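Local coordinates for protein TetR family transcription regulator (Marinobacter aquaeolei, PDB 3PAS) that probably binds cis-regulatory DNA through a helix-turn-helix domain and acts as a transcription regulator of the TetR family, at residues F13-S27 and K52-Q66. Sequence-based numbering, arbitrary orientation.
Sequences FLEATVREVADHGFS and KEQLLLATFYYVSDQ
L14 sinks as a knob into the hole formed by L55, A58, T59 and Y62, where helices 13-24 and 52-66 pass nearly at right angles (93°) with their axes 9.3 Å apart. Its CD2 presses down on the turn at A58 and T59, 3.5 Å from T59 OG1, while CB lies over one face of the Y62 ring, 4.1 Å from the centroid. One helical turn on, T17 and T59 cross at a slant. Both hydroxyls sit beside their own backbone N (chi1 -61° in each) and bond back to the carbonyl a turn earlier, T17 OG1 to F13 O and T59 OG1 to L55 O. With the polar atoms paired inside their own helices, the threonines can pack closely, T17 CB 3.3 Å from T59 OG1. The closest carbon pair is V18 CG2 with V63 CG2, 3.4 Å, tighter than usual van der Waals contact; I34 of helix 31-37 touches T17, and Y105 of helix 100-110 touches T59.

Polar bonds mark the partly exposed sides. On one flank Y62 OH donates to E15 OE2 at 2.5 Å; OE2 accepts on its anti lone pair, the carboxylate plane turned 85° from the ring, and E15 OE1 is in a salt bridge with R99. A valine in place of Y62 would probably leave E15 OE2 without this donor and L14 CB without its aromatic floor. At the far end F26 meets L56 obliquely, CD1 to CD1 3.7 Å, with W114 edge-to-face on F26. The extended K52 chain brings NZ to 2.7 Å from F26 O, above the carbonyl plane; NZ also bonds T29 O, tying down the loop after helix 5-24. This crossing of helix 5-24 with the long helix 52-76, the predicted helix-turn-helix between them, is characteristic of the TetR-family DNA-binding domain.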
# COMPACT_ATOMS: atom_id res chain seq x y z
N PHE B 13 12.14 10.92 -24.13
CA PHE B 13 11.89 11.83 -23.00
C PHE B 13 10.91 11.30 -21.97
O PHE B 13 11.12 11.50 -20.77
CB PHE B 13 11.45 13.22 -23.47
CG PHE B 13 12.52 13.97 -24.24
CD1 PHE B 13 13.73 14.31 -23.65
CD2 PHE B 13 12.30 14.33 -25.55
CE1 PHE B 13 14.70 15.00 -24.35
CE2 PHE B 13 13.26 15.03 -26.25
CZ PHE B 13 14.47 15.37 -25.65
N LEU B 14 9.82 10.67 -22.43
CA LEU B 14 8.83 10.13 -21.57
C LEU B 14 9.43 8.99 -20.70
O LEU B 14 9.25 8.98 -19.51
CB LEU B 14 7.63 9.63 -22.38
CG LEU B 14 6.86 10.72 -23.12
CD1 LEU B 14 6.05 10.14 -24.27
CD2 LEU B 14 6.02 11.53 -22.12
N GLU B 15 10.18 8.10 -21.33
CA GLU B 15 10.86 7.01 -20.62
C GLU B 15 11.92 7.54 -19.64
O GLU B 15 12.04 7.06 -18.52
CB GLU B 15 11.47 6.05 -21.64
CG GLU B 15 10.45 5.12 -22.30
CD GLU B 15 9.85 4.07 -21.33
OE1 GLU B 15 10.43 3.79 -20.24
OE2 GLU B 15 8.78 3.52 -21.64
N ALA B 16 12.68 8.55 -20.03
CA ALA B 16 13.69 9.14 -19.14
C ALA B 16 13.01 9.77 -17.92
O ALA B 16 13.54 9.72 -16.80
CB ALA B 16 14.52 10.19 -19.89
N THR B 17 11.83 10.36 -18.13
CA THR B 17 11.04 10.96 -17.04
C THR B 17 10.59 9.84 -16.09
O THR B 17 10.76 9.96 -14.89
CB THR B 17 9.84 11.72 -17.56
OG1 THR B 17 10.26 12.79 -18.41
CG2 THR B 17 9.05 12.35 -16.41
N VAL B 18 9.98 8.78 -16.64
CA VAL B 18 9.64 7.57 -15.84
C VAL B 18 10.83 7.09 -14.99
O VAL B 18 10.68 6.94 -13.79
CB VAL B 18 9.17 6.40 -16.70
CG1 VAL B 18 9.05 5.10 -15.80
CG2 VAL B 18 7.83 6.75 -17.38
N ARG B 19 12.02 6.90 -15.59
CA ARG B 19 13.18 6.43 -14.85
C ARG B 19 13.68 7.34 -13.77
O ARG B 19 13.93 6.89 -12.63
CB ARG B 19 14.36 6.07 -15.78
CG ARG B 19 14.06 4.96 -16.74
CD ARG B 19 15.33 4.45 -17.44
NE ARG B 19 16.11 5.50 -18.07
CZ ARG B 19 15.86 6.03 -19.27
NH1 ARG B 19 14.83 5.62 -19.98
NH2 ARG B 19 16.65 6.97 -19.76
N GLU B 20 13.82 8.64 -14.09
CA GLU B 20 14.38 9.59 -13.15
C GLU B 20 13.44 9.83 -11.98
O GLU B 20 13.89 9.88 -10.81
CB GLU B 20 14.75 10.88 -13.88
CG GLU B 20 15.88 10.71 -14.84
CD GLU B 20 17.20 10.36 -14.14
OE1 GLU B 20 17.63 11.16 -13.29
OE2 GLU B 20 17.78 9.31 -14.48
N VAL B 21 12.15 9.97 -12.25
CA VAL B 21 11.19 10.21 -11.16
C VAL B 21 11.04 8.93 -10.32
O VAL B 21 11.00 9.00 -9.06
CB VAL B 21 9.85 10.71 -11.66
CG1 VAL B 21 8.81 10.73 -10.51
CG2 VAL B 21 10.02 12.11 -12.32
N ALA B 22 10.96 7.77 -10.99
CA ALA B 22 10.82 6.52 -10.25
C ALA B 22 12.05 6.38 -9.34
O ALA B 22 11.91 5.97 -8.21
CB ALA B 22 10.65 5.29 -11.21
N ASP B 23 13.23 6.70 -9.82
CA ASP B 23 14.43 6.58 -8.99
C ASP B 23 14.65 7.67 -7.94
O ASP B 23 15.11 7.35 -6.82
CB ASP B 23 15.67 6.56 -9.85
CG ASP B 23 15.84 5.26 -10.63
OD1 ASP B 23 14.98 4.35 -10.55
OD2 ASP B 23 16.86 5.19 -11.34
N HIS B 24 14.37 8.93 -8.28
CA HIS B 24 14.76 10.07 -7.43
C HIS B 24 13.61 10.99 -6.99
O HIS B 24 13.83 11.88 -6.17
CB HIS B 24 15.84 10.88 -8.16
CG HIS B 24 17.01 10.06 -8.60
ND1 HIS B 24 17.16 9.60 -9.89
CD2 HIS B 24 18.08 9.58 -7.91
CE1 HIS B 24 18.28 8.89 -9.98
NE2 HIS B 24 18.84 8.86 -8.79
N GLY B 25 12.40 10.76 -7.48
CA GLY B 25 11.22 11.58 -7.10
C GLY B 25 11.15 12.85 -7.95
O GLY B 25 12.08 13.16 -8.75
N PHE B 26 10.06 13.58 -7.82
CA PHE B 26 9.84 14.78 -8.67
C PHE B 26 10.78 15.94 -8.45
O PHE B 26 11.33 16.53 -9.39
CB PHE B 26 8.40 15.30 -8.47
CG PHE B 26 7.35 14.43 -9.08
CD1 PHE B 26 7.36 14.17 -10.44
CD2 PHE B 26 6.32 13.90 -8.31
CE1 PHE B 26 6.38 13.38 -11.03
CE2 PHE B 26 5.34 13.13 -8.86
CZ PHE B 26 5.36 12.86 -10.24
N SER B 27 10.91 16.33 -7.18
CA SER B 27 11.69 17.49 -6.80
C SER B 27 13.12 17.41 -7.22
O SER B 27 13.68 18.40 -7.63
CB SER B 27 11.63 17.66 -5.28
OG SER B 27 10.29 17.90 -4.92
N LYS B 52 8.61 21.46 -17.36
CA LYS B 52 8.56 20.27 -16.56
C LYS B 52 7.12 19.84 -16.31
O LYS B 52 6.76 18.66 -16.45
CB LYS B 52 9.29 20.52 -15.26
CG LYS B 52 9.37 19.34 -14.33
CD LYS B 52 10.23 19.66 -13.11
CE LYS B 52 10.16 18.54 -12.05
NZ LYS B 52 10.94 18.83 -10.84
N GLU B 53 6.28 20.80 -15.98
CA GLU B 53 4.89 20.49 -15.66
C GLU B 53 4.25 19.65 -16.77
O GLU B 53 3.61 18.59 -16.51
CB GLU B 53 4.10 21.78 -15.45
CG GLU B 53 2.59 21.56 -15.47
CD GLU B 53 1.78 22.81 -15.09
OE1 GLU B 53 2.35 23.89 -14.93
OE2 GLU B 53 0.55 22.70 -14.95
N GLN B 54 4.39 20.12 -17.99
CA GLN B 54 3.78 19.46 -19.13
C GLN B 54 4.41 18.10 -19.44
O GLN B 54 3.71 17.16 -19.84
CB GLN B 54 3.77 20.37 -20.36
CG GLN B 54 3.06 21.75 -20.14
CD GLN B 54 1.63 21.63 -19.54
OE1 GLN B 54 0.95 20.64 -19.73
NE2 GLN B 54 1.21 22.65 -18.79
N LEU B 55 5.71 17.98 -19.22
CA LEU B 55 6.39 16.68 -19.42
C LEU B 55 5.96 15.64 -18.39
O LEU B 55 5.66 14.49 -18.72
CB LEU B 55 7.89 16.88 -19.36
CG LEU B 55 8.72 15.59 -19.54
CD1 LEU B 55 8.26 14.71 -20.74
CD2 LEU B 55 10.19 15.98 -19.66
N LEU B 56 5.84 16.06 -17.14
CA LEU B 56 5.34 15.17 -16.07
C LEU B 56 3.91 14.67 -16.36
O LEU B 56 3.61 13.50 -16.17
CB LEU B 56 5.39 15.88 -14.73
CG LEU B 56 6.74 16.29 -14.14
CD1 LEU B 56 6.57 16.93 -12.75
CD2 LEU B 56 7.82 15.15 -14.08
N LEU B 57 3.03 15.55 -16.83
CA LEU B 57 1.68 15.19 -17.19
C LEU B 57 1.66 14.23 -18.38
O LEU B 57 0.97 13.22 -18.32
CB LEU B 57 0.82 16.41 -17.53
CG LEU B 57 -0.68 16.19 -17.70
CD1 LEU B 57 -1.32 15.34 -16.54
CD2 LEU B 57 -1.35 17.56 -17.84
N ALA B 58 2.37 14.58 -19.45
CA ALA B 58 2.46 13.73 -20.65
C ALA B 58 2.99 12.33 -20.28
O ALA B 58 2.59 11.31 -20.85
CB ALA B 58 3.36 14.40 -21.76
N THR B 59 3.95 12.29 -19.36
CA THR B 59 4.54 11.05 -18.89
C THR B 59 3.48 10.25 -18.12
O THR B 59 3.39 9.03 -18.26
CB THR B 59 5.83 11.28 -18.01
OG1 THR B 59 6.84 11.96 -18.79
CG2 THR B 59 6.46 9.93 -17.56
N PHE B 60 2.69 10.93 -17.30
CA PHE B 60 1.64 10.25 -16.56
C PHE B 60 0.65 9.60 -17.56
O PHE B 60 0.27 8.42 -17.41
CB PHE B 60 0.93 11.18 -15.61
CG PHE B 60 -0.15 10.50 -14.82
CD1 PHE B 60 0.17 9.64 -13.85
CD2 PHE B 60 -1.47 10.68 -15.15
CE1 PHE B 60 -0.83 8.97 -13.11
CE2 PHE B 60 -2.47 10.05 -14.41
CZ PHE B 60 -2.14 9.20 -13.42
N TYR B 61 0.27 10.34 -18.59
CA TYR B 61 -0.63 9.78 -19.61
C TYR B 61 -0.03 8.68 -20.44
O TYR B 61 -0.73 7.73 -20.83
CB TYR B 61 -1.16 10.88 -20.53
CG TYR B 61 -2.11 11.82 -19.87
CD1 TYR B 61 -3.07 11.34 -18.97
CD2 TYR B 61 -2.15 13.16 -20.20
CE1 TYR B 61 -3.99 12.20 -18.38
CE2 TYR B 61 -3.08 14.03 -19.61
CZ TYR B 61 -4.00 13.53 -18.70
OH TYR B 61 -4.91 14.36 -18.11
N TYR B 62 1.25 8.80 -20.75
CA TYR B 62 1.97 7.74 -21.43
C TYR B 62 1.98 6.44 -20.58
O TYR B 62 1.70 5.33 -21.08
CB TYR B 62 3.40 8.22 -21.67
CG TYR B 62 4.38 7.16 -22.10
CD1 TYR B 62 4.40 6.70 -23.40
CD2 TYR B 62 5.33 6.65 -21.21
CE1 TYR B 62 5.32 5.76 -23.81
CE2 TYR B 62 6.24 5.71 -21.62
CZ TYR B 62 6.23 5.27 -22.94
OH TYR B 62 7.13 4.30 -23.40
N VAL B 63 2.29 6.58 -19.30
CA VAL B 63 2.37 5.43 -18.39
C VAL B 63 0.94 4.80 -18.25
O VAL B 63 0.73 3.61 -18.48
CB VAL B 63 2.97 5.86 -17.04
CG1 VAL B 63 2.75 4.80 -16.00
CG2 VAL B 63 4.51 6.22 -17.19
N SER B 64 -0.03 5.65 -17.95
CA SER B 64 -1.42 5.25 -17.79
C SER B 64 -1.99 4.62 -19.07
O SER B 64 -2.64 3.57 -19.03
CB SER B 64 -2.28 6.44 -17.35
OG SER B 64 -1.80 7.00 -16.14
N ASP B 65 -1.75 5.25 -20.21
CA ASP B 65 -2.22 4.68 -21.48
C ASP B 65 -1.64 3.32 -21.82
O ASP B 65 -2.36 2.42 -22.25
CB ASP B 65 -1.99 5.63 -22.63
CG ASP B 65 -2.83 6.90 -22.49
OD1 ASP B 65 -3.70 6.93 -21.58
OD2 ASP B 65 -2.59 7.85 -23.23
N GLN B 66 -0.34 3.18 -21.66
CA GLN B 66 0.31 1.89 -21.87
C GLN B 66 -0.36 0.80 -21.03
O GLN B 66 -0.68 -0.28 -21.56
CB GLN B 66 1.77 1.95 -21.43
CG GLN B 66 2.59 2.53 -22.51
CD GLN B 66 3.98 2.26 -22.27
OE1 GLN B 66 4.44 1.14 -22.48
NE2 GLN B 66 4.70 3.28 -21.78